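Long-range contacts in stage II sporulation protein Q (Bacillus subtilis, PDB 3TUF), which takes part in forespore engulfment and forms with SpoIIIAH an intercellular channel that lets the mother cell trigger forespore gene expression during sporulation: residues K55-T60 / G173-P178; E134-Q139 / N146-K151; I84-K89 / N163-E168. One frame throughout, in Å; residues are numbered along the deposited sequence.

Contact 1: residues K55-T60 / G173-P178; sequences KKFYET and GVAMNP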
ATOM      1  N   LYS A  55      -4.455  36.820  -6.769  1.00 37.65           N
ATOM      2  CA  LYS A  55      -4.292  35.411  -6.952  1.00 41.75           C
ATOM      3  C   LYS A  55      -5.611  34.756  -7.329  1.00 43.60           C
ATOM      4  O   LYS A  55      -6.704  35.102  -6.801  1.00 42.21           O
ATOM      5  CB  LYS A  55      -3.684  34.747  -5.730  1.00 36.36           C
ATOM      6  CG  LYS A  55      -3.351  33.248  -5.962  1.00 51.34           C
ATOM      7  CD  LYS A  55      -3.226  32.462  -4.597  1.00 43.13           C
ATOM      8  CE  LYS A  55      -2.041  32.981  -3.738  1.00 43.53           C
ATOM      9  NZ  LYS A  55      -0.860  33.252  -4.622  1.00 42.25           N
ATOM     10  N   LYS A  56      -5.462  33.816  -8.269  1.00 40.74           N
ATOM     11  CA  LYS A  56      -6.564  33.084  -8.921  1.00 39.48           C
ATOM     12  C   LYS A  56      -6.695  31.678  -8.332  1.00 35.14           C
ATOM     13  O   LYS A  56      -5.756  31.187  -7.665  1.00 30.90           O
ATOM     14  CB  LYS A  56      -6.311  32.968 -10.446  1.00 36.71           C
ATOM     15  CG  LYS A  56      -6.400  34.258 -11.204  1.00 39.62           C
ATOM     16  CD  LYS A  56      -5.944  33.994 -12.679  1.00 47.17           C
ATOM     17  CE  LYS A  56      -5.808  35.320 -13.445  1.00 57.49           C
ATOM     18  NZ  LYS A  56      -5.217  35.167 -14.821  1.00 61.91           N
ATOM     19  N   PHE A  57      -7.861  31.065  -8.595  1.00 31.47           N
ATOM     20  CA  PHE A  57      -8.199  29.752  -8.162  1.00 35.06           C
ATOM     21  C   PHE A  57      -7.362  28.784  -9.042  1.00 38.41           C
ATOM     22  O   PHE A  57      -7.274  28.952 -10.219  1.00 46.62           O
ATOM     23  CB  PHE A  57      -9.694  29.608  -8.391  1.00 33.19           C
ATOM     24  CG  PHE A  57     -10.210  28.232  -8.164  1.00 42.93           C
ATOM     25  CD1 PHE A  57      -9.994  27.228  -9.098  1.00 45.04           C
ATOM     26  CD2 PHE A  57     -10.918  27.929  -7.012  1.00 44.37           C
ATOM     27  CE1 PHE A  57     -10.496  25.888  -8.876  1.00 42.85           C
ATOM     28  CE2 PHE A  57     -11.419  26.611  -6.769  1.00 44.72           C
ATOM     29  CZ  PHE A  57     -11.215  25.593  -7.680  1.00 39.58           C
ATOM     30  N   TYR A  58      -6.756  27.774  -8.431  1.00 46.38           N
ATOM     31  CA  TYR A  58      -5.910  26.845  -9.180  1.00 30.09           C
ATOM     32  C   TYR A  58      -6.688  26.045 -10.229  1.00 38.09           C
ATOM     33  O   TYR A  58      -7.680  25.393  -9.906  1.00 42.20           O
ATOM     34  CB  TYR A  58      -5.188  25.891  -8.223  1.00 34.38           C
ATOM     35  CG  TYR A  58      -4.093  25.080  -8.878  1.00 34.91           C
ATOM     36  CD1 TYR A  58      -4.360  23.834  -9.429  1.00 31.83           C
ATOM     37  CD2 TYR A  58      -2.791  25.559  -8.944  1.00 32.91           C
ATOM     38  CE1 TYR A  58      -3.363  23.089 -10.028  1.00 31.39           C
ATOM     39  CE2 TYR A  58      -1.787  24.821  -9.541  1.00 33.12           C
ATOM     40  CZ  TYR A  58      -2.078  23.586 -10.081  1.00 42.24           C
ATOM     41  OH  TYR A  58      -1.082  22.848 -10.677  1.00 48.72           O
ATOM     42  N   GLU A  59      -6.232  26.092 -11.480  1.00 38.20           N
ATOM     43  CA  GLU A  59      -6.853  25.303 -12.542  1.00 37.74           C
ATOM     44  C   GLU A  59      -5.796  24.338 -13.123  1.00 39.37           C
ATOM     45  O   GLU A  59      -4.691  24.768 -13.517  1.00 41.21           O
ATOM     46  CB  GLU A  59      -7.390  26.236 -13.639  1.00 41.82           C
ATOM     47  CG  GLU A  59      -8.407  27.207 -13.177  1.00 49.26           C
ATOM     48  CD  GLU A  59      -9.842  26.702 -13.293  1.00 54.53           C
ATOM     49  OE1 GLU A  59     -10.203  25.570 -12.862  1.00 49.85           O
ATOM     50  OE2 GLU A  59     -10.651  27.504 -13.811  1.00 59.46           O
ATOM     51  N   THR A  60      -6.103  23.040 -13.156  1.00 40.44           N
ATOM     52  CA  THR A  60      -5.087  22.038 -13.507  1.00 48.91           C
ATOM     53  C   THR A  60      -4.630  22.092 -14.980  1.00 50.31           C
ATOM     54  O   THR A  60      -3.528  21.599 -15.321  1.00 50.68           O
ATOM     55  CB  THR A  60      -5.563  20.573 -13.205  1.00 45.54           C
ATOM     56  OG1 THR A  60      -6.221  20.085 -14.348  1.00 64.83           O
ATOM     57  CG2 THR A  60      -6.595  20.537 -12.093  1.00 49.83           C
ATOM     58  N   GLY A 173     -19.692  22.160   0.042  1.00 56.45           N
ATOM     59  CA  GLY A 173     -18.345  22.041   0.596  1.00 58.34           C
ATOM     60  C   GLY A 173     -17.187  22.157  -0.390  1.00 57.23           C
ATOM     61  O   GLY A 173     -16.061  22.456   0.023  1.00 52.58           O
ATOM     62  N   VAL A 174     -17.426  21.921  -1.686  1.00 46.49           N
ATOM     63  CA  VAL A 174     -16.308  21.985  -2.636  1.00 51.70           C
ATOM     64  C   VAL A 174     -16.188  23.314  -3.395  1.00 44.84           C
ATOM     65  O   VAL A 174     -17.157  23.842  -3.960  1.00 48.83           O
ATOM     66  CB  VAL A 174     -16.115  20.677  -3.476  1.00 55.41           C
ATOM     67  CG1 VAL A 174     -17.438  20.156  -3.973  1.00 58.60           C
ATOM     68  CG2 VAL A 174     -15.044  20.876  -4.609  1.00 57.21           C
ATOM     69  N   ALA A 175     -14.962  23.838  -3.319  1.00 39.85           N
ATOM     70  CA  ALA A 175     -14.531  25.110  -3.841  1.00 44.63           C
ATOM     71  C   ALA A 175     -14.529  25.112  -5.351  1.00 45.92           C
ATOM     72  O   ALA A 175     -13.993  24.221  -5.953  1.00 53.40           O
ATOM     73  CB  ALA A 175     -13.103  25.411  -3.310  1.00 38.09           C
ATOM     74  N   MET A 176     -15.126  26.130  -5.965  1.00 48.33           N
ATOM     75  CA  MET A 176     -15.086  26.275  -7.421  1.00 47.24           C
ATOM     76  C   MET A 176     -14.479  27.588  -7.756  1.00 49.98           C
ATOM     77  O   MET A 176     -14.370  28.455  -6.892  1.00 54.82           O
ATOM     78  CB  MET A 176     -16.486  26.260  -7.940  1.00 51.58           C
ATOM     79  CG  MET A 176     -17.212  25.135  -7.279  1.00 53.32           C
ATOM     80  SD  MET A 176     -18.883  25.156  -7.807  1.00 71.85           S
ATOM     81  CE  MET A 176     -18.674  24.548  -9.527  1.00 64.44           C
ATOM     82  N   ASN A 177     -14.099  27.766  -9.005  1.00 53.68           N
ATOM     83  CA  ASN A 177     -13.482  29.021  -9.384  1.00 49.77           C
ATOM     84  C   ASN A 177     -14.425  30.238  -9.233  1.00 48.93           C
ATOM     85  O   ASN A 177     -15.435  30.325  -9.944  1.00 51.79           O
ATOM     86  CB  ASN A 177     -12.926  28.954 -10.801  1.00 48.41           C
ATOM     87  CG  ASN A 177     -12.079  30.176 -11.141  1.00 46.80           C
ATOM     88  OD1 ASN A 177     -12.278  31.284 -10.613  1.00 42.33           O
ATOM     89  ND2 ASN A 177     -11.126  29.980 -12.038  1.00 47.63           N
ATOM     90  N   PRO A 178     -14.094  31.192  -8.312  1.00 49.80           N
ATOM     91  CA  PRO A 178     -14.995  32.352  -8.251  1.00 45.11           C
ATOM     92  C   PRO A 178     -15.242  33.048  -9.608  1.00 42.35           C
ATOM     93  O   PRO A 178     -16.415  33.224 -10.005  1.00 43.80           O
ATOM     94  CB  PRO A 178     -14.338  33.247  -7.151  1.00 45.92           C
ATOM     95  CG  PRO A 178     -13.623  32.158  -6.224  1.00 42.32           C
ATOM     96  CD  PRO A 178     -13.040  31.263  -7.260  1.00 45.19           C
TER
HETATM   97  O   HOH W   1      -9.577  32.395 -10.643  1.00 37.90           O
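This contact is an aromatic side chain packed on an irregular stretch of backbone, with a polar clamp beside it; it ties the loop that leaves strand 51-55 to the end of strand 174-176 and the turn beyond. Phe57 carries most of it. Its CG stands anti to the backbone N (chi1 172°), which projects the ring across residues 175-178. One face of the ring lies on the backbone: the N of Asn177 sits 3.6 Å above the ring plane, over its centre, and Phe57 CE2 is 3.4 Å from Met176 C. The same face takes a CH-pi contact from Asn177 CB, 4.2 Å from the ring centroid. The planes of ring and side-chain amide are near parallel, 20° apart. Ala175 O meets the far edge of the ring near its plane, while Phe57 CE2 touches Ala175 CB at 4.0 Å and Phe57 CB touches Pro178 CD at 3.9 Å.

The amide of Asn177 is gripped at both ends. Its ND2 donates to Glu59 OE2 at 3.1 Å and 163°; the acceptor lies in the amide plane, yet the donor comes from above the carboxylate plane, where the bend at chi2 of Glu59 brings OE2. Water 1 donates to Asn177 OD1 at 2.9 Å and accepts from Phe57 N at 3.0 Å, so it bridges the two segments and helps fix the rotation of the amide. OD1 also receives a weak bond from Leu179 N.

Strand 174-176 pairs with strand 165-171, onto which Ala175 and Pro178 pack, and Pro178 reaches Ile84 of strand 84-88. On the margins, Tyr58 packs on Thr173, and Val174 on Thr185, both of the SpoIIIAH chain.

Contact 2: residues E134-Q139 / N146-K151; sequences EVSVEQ and NQVIGK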
ATOM      1  N   GLU A 134     -10.736  42.608  10.516  1.00 35.07           N
ATOM      2  CA  GLU A 134     -11.882  42.931  11.382  1.00 44.81           C
ATOM      3  C   GLU A 134     -13.078  42.240  10.865  1.00 41.55           C
ATOM      4  O   GLU A 134     -13.131  41.880   9.687  1.00 44.05           O
ATOM      5  CB  GLU A 134     -12.250  44.430  11.353  1.00 41.41           C
ATOM      6  CG  GLU A 134     -11.058  45.434  11.286  1.00 41.42           C
ATOM      7  CD  GLU A 134     -11.542  46.879  11.286  1.00 54.83           C
ATOM      8  OE1 GLU A 134     -12.784  47.055  11.567  1.00 70.90           O
ATOM      9  OE2 GLU A 134     -10.687  47.800  11.007  1.00 54.94           O
ATOM     10  N   VAL A 135     -14.072  42.119  11.727  1.00 34.81           N
ATOM     11  CA  VAL A 135     -15.314  41.469  11.369  1.00 37.37           C
ATOM     12  C   VAL A 135     -16.429  42.381  11.842  1.00 46.09           C
ATOM     13  O   VAL A 135     -16.302  43.072  12.882  1.00 56.23           O
ATOM     14  CB  VAL A 135     -15.343  40.039  11.991  1.00 48.14           C
ATOM     15  CG1 VAL A 135     -16.745  39.512  12.135  1.00 56.59           C
ATOM     16  CG2 VAL A 135     -14.556  39.104  11.092  1.00 39.20           C
ATOM     17  N   SER A 136     -17.497  42.438  11.060  1.00 45.55           N
ATOM     18  CA  SER A 136     -18.616  43.301  11.367  1.00 43.74           C
ATOM     19  C   SER A 136     -19.832  42.391  11.559  1.00 49.24           C
ATOM     20  O   SER A 136     -20.961  42.873  11.646  1.00 49.10           O
ATOM     21  CB  SER A 136     -18.817  44.318  10.232  1.00 41.58           C
ATOM     22  OG  SER A 136     -17.571  44.996   9.906  1.00 47.20           O
ATOM     23  N   VAL A 137     -19.601  41.068  11.631  1.00 43.10           N
ATOM     24  CA  VAL A 137     -20.684  40.080  11.814  1.00 45.06           C
ATOM     25  C   VAL A 137     -20.328  39.063  12.888  1.00 39.62           C
ATOM     26  O   VAL A 137     -19.191  39.000  13.346  1.00 43.83           O
ATOM     27  CB  VAL A 137     -21.040  39.277  10.501  1.00 40.07           C
ATOM     28  CG1 VAL A 137     -21.735  40.137   9.500  1.00 41.19           C
ATOM     29  CG2 VAL A 137     -19.793  38.660   9.857  1.00 44.72           C
ATOM     30  N   GLU A 138     -21.303  38.244  13.264  1.00 40.64           N
ATOM     31  CA  GLU A 138     -21.045  37.112  14.156  1.00 45.99           C
ATOM     32  C   GLU A 138     -21.955  35.924  13.785  1.00 46.54           C
ATOM     33  O   GLU A 138     -23.031  36.107  13.159  1.00 46.02           O
ATOM     34  CB  GLU A 138     -21.295  37.506  15.613  1.00 41.00           C
ATOM     35  CG  GLU A 138     -22.786  37.619  15.931  1.00 48.76           C
ATOM     36  CD  GLU A 138     -23.048  38.170  17.316  1.00 58.30           C
ATOM     37  OE1 GLU A 138     -22.322  37.810  18.266  1.00 64.01           O
ATOM     38  OE2 GLU A 138     -23.990  38.963  17.465  1.00 53.07           O
ATOM     39  N   GLN A 139     -21.543  34.720  14.172  1.00 45.13           N
ATOM     40  CA  GLN A 139     -22.349  33.536  13.893  1.00 49.31           C
ATOM     41  C   GLN A 139     -23.866  33.797  14.104  1.00 49.53           C
ATOM     42  O   GLN A 139     -24.266  34.367  15.117  1.00 48.24           O
ATOM     43  CB  GLN A 139     -21.891  32.401  14.792  1.00 48.09           C
ATOM     44  CG  GLN A 139     -21.593  31.187  14.007  1.00 61.83           C
ATOM     45  CD  GLN A 139     -21.616  29.970  14.861  1.00 64.72           C
ATOM     46  OE1 GLN A 139     -20.763  29.803  15.737  1.00 71.80           O
ATOM     47  NE2 GLN A 139     -22.602  29.102  14.633  1.00 68.51           N
ATOM     48  N   ASN A 146     -23.890  42.676  -0.553  1.00 46.47           N
ATOM     49  CA  ASN A 146     -23.191  43.993  -0.441  1.00 46.44           C
ATOM     50  C   ASN A 146     -23.106  44.602   0.942  1.00 46.14           C
ATOM     51  O   ASN A 146     -22.558  45.720   1.153  1.00 41.62           O
ATOM     52  CB  ASN A 146     -23.724  45.021  -1.442  1.00 51.35           C
ATOM     53  CG  ASN A 146     -23.366  44.623  -2.842  1.00 62.72           C
ATOM     54  OD1 ASN A 146     -24.200  44.103  -3.600  1.00 66.17           O
ATOM     55  ND2 ASN A 146     -22.081  44.750  -3.167  1.00 73.74           N
ATOM     56  N   GLN A 147     -23.631  43.853   1.904  1.00 43.02           N
ATOM     57  CA  GLN A 147     -23.514  44.259   3.262  1.00 44.12           C
ATOM     58  C   GLN A 147     -22.113  43.977   3.739  1.00 45.08           C
ATOM     59  O   GLN A 147     -21.631  42.828   3.651  1.00 46.59           O
ATOM     60  CB  GLN A 147     -24.505  43.516   4.089  1.00 37.55           C
ATOM     61  CG  GLN A 147     -24.552  44.103   5.480  1.00 36.56           C
ATOM     62  CD  GLN A 147     -25.439  43.317   6.414  1.00 45.79           C
ATOM     63  OE1 GLN A 147     -25.096  43.207   7.582  1.00 59.35           O
ATOM     64  NE2 GLN A 147     -26.569  42.783   5.939  1.00 47.41           N
ATOM     65  N   VAL A 148     -21.448  45.025   4.217  1.00 43.81           N
ATOM     66  CA  VAL A 148     -20.063  44.889   4.649  1.00 46.26           C
ATOM     67  C   VAL A 148     -20.019  43.894   5.772  1.00 47.06           C
ATOM     68  O   VAL A 148     -20.883  43.916   6.672  1.00 48.45           O
ATOM     69  CB  VAL A 148     -19.481  46.208   5.147  1.00 39.74           C
ATOM     70  CG1 VAL A 148     -18.289  45.975   6.072  1.00 32.11           C
ATOM     71  CG2 VAL A 148     -19.087  47.095   3.923  1.00 37.11           C
ATOM     72  N   ILE A 149     -19.023  43.008   5.716  1.00 44.43           N
ATOM     73  CA  ILE A 149     -18.892  42.020   6.746  1.00 34.68           C
ATOM     74  C   ILE A 149     -17.513  41.982   7.352  1.00 32.04           C
ATOM     75  O   ILE A 149     -17.293  41.240   8.305  1.00 36.34           O
ATOM     76  CB  ILE A 149     -19.271  40.616   6.254  1.00 38.02           C
ATOM     77  CG1 ILE A 149     -18.287  40.158   5.194  1.00 37.35           C
ATOM     78  CG2 ILE A 149     -20.789  40.571   5.797  1.00 43.02           C
ATOM     79  CD1 ILE A 149     -18.718  38.870   4.533  1.00 45.60           C
ATOM     80  N   GLY A 150     -16.585  42.763   6.828  1.00 27.68           N
ATOM     81  CA  GLY A 150     -15.277  42.819   7.498  1.00 29.41           C
ATOM     82  C   GLY A 150     -14.316  43.736   6.810  1.00 26.49           C
ATOM     83  O   GLY A 150     -14.755  44.519   5.961  1.00 34.16           O
ATOM     84  N   LYS A 151     -13.026  43.669   7.174  1.00 37.82           N
ATOM     85  CA  LYS A 151     -11.982  44.491   6.509  1.00 37.45           C
ATOM     86  C   LYS A 151     -10.849  43.598   6.006  1.00 33.57           C
ATOM     87  O   LYS A 151     -10.498  42.626   6.667  1.00 38.59           O
ATOM     88  CB  LYS A 151     -11.379  45.574   7.430  1.00 32.45           C
ATOM     89  CG  LYS A 151     -10.973  46.843   6.642  1.00 41.34           C
ATOM     90  CD  LYS A 151     -10.553  48.054   7.491  1.00 48.95           C
ATOM     91  CE  LYS A 151     -11.692  48.909   8.157  1.00 51.18           C
ATOM     92  NZ  LYS A 151     -12.789  49.213   7.201  1.00 54.34           N
TER
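A classic beta bulge in strand 148-151, with Ile149 and Gly150 both opposite Val96, marks the centre of a small antiparallel sheet, and this contact is the attachment of its weakly bonded outer strand 134-135. Two backbone bonds join them: Lys151 N donates to Glu134 O at 3.1 Å, and Ser136 N to Ile149 O at 3.0 Å and 161°. Both donors stand well above the plane of the carbonyl they meet, 62° out of it at Ile149 O; neither bond lies on a carbonyl lone pair, in keeping with a weakly bonded strand. Between these bonds Val135 and Gly150 form a non-hydrogen-bonded pair with their CA atoms 4.1 Å apart. Glu134 O comes within 3.2 Å of Gly150 CA, an approach that a beta carbon on Gly150 would obstruct.

Glu134 and Lys151 run side by side, pointing the same way, and Glu134 OE2 lies against Lys151 CE at 3.2 Å. The chain of Lys151 bends at chi3 and chi4, leaving NZ 4.6 Å from Glu134 OE2, beyond a salt bridge; the ammonium pairs instead with Asp95.

Beyond the strand, Val137 CG1 meets Ile149 CG2 at 3.8 Å, the two branched side chains crossing obliquely. Underneath, both pack on Val143 of strand 142-143, while Val135 and Val137 rest on Val117 of strand 116-120, seating the small sheet on the larger one. An alanine in place of Val137 would lack both methyls and would probably loosen the loop's packing on Ile149, Val143 and Val117. Strand 95-97 flanks strand 148-151 along its other edge.

Contact 3: residues I84-K89 / N163-E168; sequences IDLAEK and NHVHFE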
ATOM      1  N   ILE A  84     -10.069  33.260  -4.973  1.00 36.37           N
ATOM      2  CA  ILE A  84      -9.308  34.402  -5.431  1.00 41.50           C
ATOM      3  C   ILE A  84      -8.904  35.264  -4.248  1.00 39.29           C
ATOM      4  O   ILE A  84      -9.584  35.261  -3.193  1.00 36.47           O
ATOM      5  CB  ILE A  84     -10.098  35.214  -6.422  1.00 42.29           C
ATOM      6  CG1 ILE A  84     -11.346  35.776  -5.723  1.00 39.38           C
ATOM      7  CG2 ILE A  84     -10.466  34.330  -7.623  1.00 39.77           C
ATOM      8  CD1 ILE A  84     -12.402  36.432  -6.608  1.00 35.72           C
ATOM      9  N   ASP A  85      -7.778  35.967  -4.431  1.00 40.24           N
ATOM     10  CA  ASP A  85      -7.316  36.984  -3.511  1.00 34.84           C
ATOM     11  C   ASP A  85      -7.442  38.336  -4.172  1.00 41.21           C
ATOM     12  O   ASP A  85      -6.936  38.551  -5.275  1.00 41.04           O
ATOM     13  CB  ASP A  85      -5.859  36.763  -3.150  1.00 32.05           C
ATOM     14  CG  ASP A  85      -5.656  35.509  -2.236  1.00 39.69           C
ATOM     15  OD1 ASP A  85      -6.687  34.906  -1.748  1.00 30.95           O
ATOM     16  OD2 ASP A  85      -4.461  35.147  -2.010  1.00 33.35           O
ATOM     17  N   LEU A  86      -8.094  39.257  -3.483  1.00 39.76           N
ATOM     18  CA  LEU A  86      -8.295  40.622  -3.983  1.00 32.51           C
ATOM     19  C   LEU A  86      -7.452  41.555  -3.148  1.00 37.15           C
ATOM     20  O   LEU A  86      -7.452  41.413  -1.904  1.00 40.71           O
ATOM     21  CB  LEU A  86      -9.767  41.007  -3.814  1.00 31.23           C
ATOM     22  CG  LEU A  86     -10.597  40.241  -4.819  1.00 39.53           C
ATOM     23  CD1 LEU A  86     -12.092  40.190  -4.409  1.00 42.17           C
ATOM     24  CD2 LEU A  86     -10.384  40.835  -6.279  1.00 37.49           C
ATOM     25  N   ALA A  87      -6.727  42.474  -3.787  1.00 34.00           N
ATOM     26  CA  ALA A  87      -6.003  43.547  -3.015  1.00 34.69           C
ATOM     27  C   ALA A  87      -6.127  44.872  -3.776  1.00 42.01           C
ATOM     28  O   ALA A  87      -6.368  44.841  -4.997  1.00 51.58           O
ATOM     29  CB  ALA A  87      -4.542  43.206  -2.730  1.00 29.42           C
ATOM     30  N   GLU A  88      -6.027  45.988  -3.040  1.00 43.19           N
ATOM     31  CA  GLU A  88      -6.127  47.359  -3.535  1.00 50.99           C
ATOM     32  C   GLU A  88      -4.755  47.756  -4.107  1.00 52.59           C
ATOM     33  O   GLU A  88      -3.724  47.251  -3.619  1.00 45.59           O
ATOM     34  CB  GLU A  88      -6.521  48.299  -2.367  1.00 53.87           C
ATOM     35  CG  GLU A  88      -6.646  49.839  -2.707  1.00 60.26           C
ATOM     36  CD  GLU A  88      -5.299  50.660  -2.547  1.00 71.78           C
ATOM     37  OE1 GLU A  88      -4.473  50.337  -1.654  1.00 77.59           O
ATOM     38  OE2 GLU A  88      -5.059  51.639  -3.316  1.00 69.93           O
ATOM     39  N   LYS A  89      -4.728  48.646  -5.129  1.00 53.41           N
ATOM     40  CA  LYS A  89      -3.445  49.011  -5.758  1.00 59.90           C
ATOM     41  C   LYS A  89      -2.303  49.161  -4.720  1.00 61.03           C
ATOM     42  O   LYS A  89      -1.280  48.506  -4.830  1.00 51.32           O
ATOM     43  CB  LYS A  89      -3.555  50.248  -6.653  1.00 69.85           C
ATOM     44  CG  LYS A  89      -2.341  50.438  -7.677  1.00 77.57           C
ATOM     45  CD  LYS A  89      -1.128  51.311  -7.174  1.00 89.20           C
ATOM     46  CE  LYS A  89      -1.070  52.714  -7.817  1.00 90.83           C
ATOM     47  NZ  LYS A  89      -2.269  53.571  -7.527  1.00 98.72           N
ATOM     48  N   ASN A 163      -1.904  42.625   1.891  1.00 43.66           N
ATOM     49  CA  ASN A 163      -3.127  43.020   2.557  1.00 39.95           C
ATOM     50  C   ASN A 163      -4.264  42.695   1.601  1.00 34.56           C
ATOM     51  O   ASN A 163      -4.330  43.274   0.526  1.00 49.28           O
ATOM     52  CB  ASN A 163      -3.032  44.492   2.948  1.00 37.46           C
ATOM     53  CG  ASN A 163      -4.325  45.046   3.531  1.00 40.25           C
ATOM     54  OD1 ASN A 163      -5.395  44.442   3.483  1.00 44.57           O
ATOM     55  ND2 ASN A 163      -4.220  46.226   4.079  1.00 58.50           N
ATOM     56  N   HIS A 164      -5.122  41.738   1.958  1.00 31.93           N
ATOM     57  CA  HIS A 164      -6.122  41.246   0.981  1.00 32.31           C
ATOM     58  C   HIS A 164      -7.369  40.616   1.556  1.00 28.73           C
ATOM     59  O   HIS A 164      -7.483  40.474   2.764  1.00 29.50           O
ATOM     60  CB  HIS A 164      -5.481  40.169   0.136  1.00 34.56           C
ATOM     61  CG  HIS A 164      -5.237  38.872   0.881  1.00 42.21           C
ATOM     62  ND1 HIS A 164      -4.204  38.714   1.801  1.00 36.16           N
ATOM     63  CD2 HIS A 164      -5.877  37.676   0.820  1.00 37.09           C
ATOM     64  CE1 HIS A 164      -4.224  37.483   2.275  1.00 40.81           C
ATOM     65  NE2 HIS A 164      -5.229  36.833   1.694  1.00 43.74           N
ATOM     66  N   VAL A 165      -8.294  40.173   0.716  1.00 30.99           N
ATOM     67  CA  VAL A 165      -9.260  39.176   1.213  1.00 31.90           C
ATOM     68  C   VAL A 165      -9.155  37.908   0.350  1.00 41.37           C
ATOM     69  O   VAL A 165      -9.035  38.014  -0.873  1.00 41.77           O
ATOM     70  CB  VAL A 165     -10.718  39.725   1.214  1.00 30.95           C
ATOM     71  CG1 VAL A 165     -11.144  40.223  -0.211  1.00 24.75           C
ATOM     72  CG2 VAL A 165     -11.692  38.693   1.657  1.00 34.00           C
ATOM     73  N   HIS A 166      -9.144  36.724   0.968  1.00 39.92           N
ATOM     74  CA  HIS A 166      -9.313  35.502   0.229  1.00 32.13           C
ATOM     75  C   HIS A 166     -10.804  35.166   0.134  1.00 33.11           C
ATOM     76  O   HIS A 166     -11.500  35.142   1.140  1.00 36.81           O
ATOM     77  CB  HIS A 166      -8.609  34.372   0.945  1.00 36.11           C
ATOM     78  CG  HIS A 166      -8.678  33.045   0.223  1.00 39.83           C
ATOM     79  ND1 HIS A 166      -7.963  32.785  -0.923  1.00 38.00           N
ATOM     80  CD2 HIS A 166      -9.367  31.912   0.496  1.00 35.98           C
ATOM     81  CE1 HIS A 166      -8.196  31.543  -1.325  1.00 36.18           C
ATOM     82  NE2 HIS A 166      -9.060  30.996  -0.491  1.00 35.60           N
ATOM     83  N   PHE A 167     -11.298  34.896  -1.069  1.00 31.27           N
ATOM     84  CA  PHE A 167     -12.704  34.667  -1.240  1.00 37.24           C
ATOM     85  C   PHE A 167     -12.995  33.336  -1.968  1.00 32.07           C
ATOM     86  O   PHE A 167     -12.358  32.983  -2.988  1.00 40.11           O
ATOM     87  CB  PHE A 167     -13.240  35.802  -2.048  1.00 33.59           C
ATOM     88  CG  PHE A 167     -14.634  35.593  -2.515  1.00 36.18           C
ATOM     89  CD1 PHE A 167     -15.665  35.556  -1.607  1.00 33.06           C
ATOM     90  CD2 PHE A 167     -14.901  35.423  -3.852  1.00 31.75           C
ATOM     91  CE1 PHE A 167     -16.979  35.357  -1.989  1.00 32.58           C
ATOM     92  CE2 PHE A 167     -16.239  35.219  -4.283  1.00 38.63           C
ATOM     93  CZ  PHE A 167     -17.289  35.181  -3.341  1.00 29.93           C
ATOM     94  N   GLU A 168     -13.984  32.604  -1.487  1.00 35.59           N
ATOM     95  CA  GLU A 168     -14.278  31.306  -2.036  1.00 37.69           C
ATOM     96  C   GLU A 168     -15.779  31.117  -2.167  1.00 38.96           C
ATOM     97  O   GLU A 168     -16.550  31.698  -1.371  1.00 45.85           O
ATOM     98  CB  GLU A 168     -13.687  30.234  -1.111  1.00 25.10           C
ATOM     99  CG  GLU A 168     -12.152  30.229  -1.038  1.00 32.29           C
ATOM    100  CD  GLU A 168     -11.660  29.121  -0.123  1.00 39.99           C
ATOM    101  OE1 GLU A 168     -12.553  28.354   0.363  1.00 39.10           O
ATOM    102  OE2 GLU A 168     -10.402  29.000   0.121  1.00 37.65           O
TER
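Four backbone hydrogen bonds pair strand 84-88 with strand 165-168 in antiparallel register. Ile84 and Phe167 exchange two, from Ile84 N to Phe167 O at 3.0 Å and from Phe167 N to Ile84 O at 2.8 Å. Leu86 and Val165 do the same, Leu86 N to Val165 O and Val165 N to Leu86 O each measuring 3.0 Å. Asp85 and His166 form the non-hydrogen-bonded pair between them.

Apolar contacts lie on the face of Ile84, Leu86, Val165 and Phe167. Ile84 CD1 reaches the edge of the Phe167 ring at CD2, 3.9 Å away, and Leu86 CB meets Val165 CG1 at 3.9 Å.

Polar side chains meet on the opposite face. With CG of His166 anti to the backbone N (chi1 -178°), its ND1 donates to Asp85 OD1 at 2.6 Å and 157°. OD1 offers its syn lone pair and sits in the imidazole plane, while the carboxylate as a whole is turned 74° from it. At the other end of the ring, NE2 donates to the anti lone pair of Glu168 OE2 at a very short 2.5 Å. Asp85 OD2 is held by Ser161, and the ring of His164, anchored by ND1 to Gly162 O, runs beside the carboxylate.

Asp85 and His166 correspond to metal ligands of M23 peptidases and His164 to the other histidine of the HxH motif, but the residue four before Asp85 is a serine where active relatives have the third ligand, a histidine. Two short bonds to carboxylates, at ND1 and NE2, suggest that His166 may well carry both protons, locked into a hydrogen-bonded chain consistent with a degenerate site that no longer holds zinc.

In the fold
The three contacts nest along the chain: contact 1 closes the longest loop, contact 3 lies within it, and contact 2 within that of contact 3. Contacts 1 and 3 share the main antiparallel sheet, their centres 14 Å apart, and they touch: Lys55 O lies 2.7 Å from Asp85 N, a probable hydrogen bond. Contact 2 belongs to the separate three-stranded sheet, its centre 15 Å from that of contact 3 and 23 Å from that of contact 1. Contacts 1 and 2 lie on opposite sides of the chain's centre, with contact 3 near it; SpoIIIAH packs near contact 1 and touches neither segment of contacts 2 and 3.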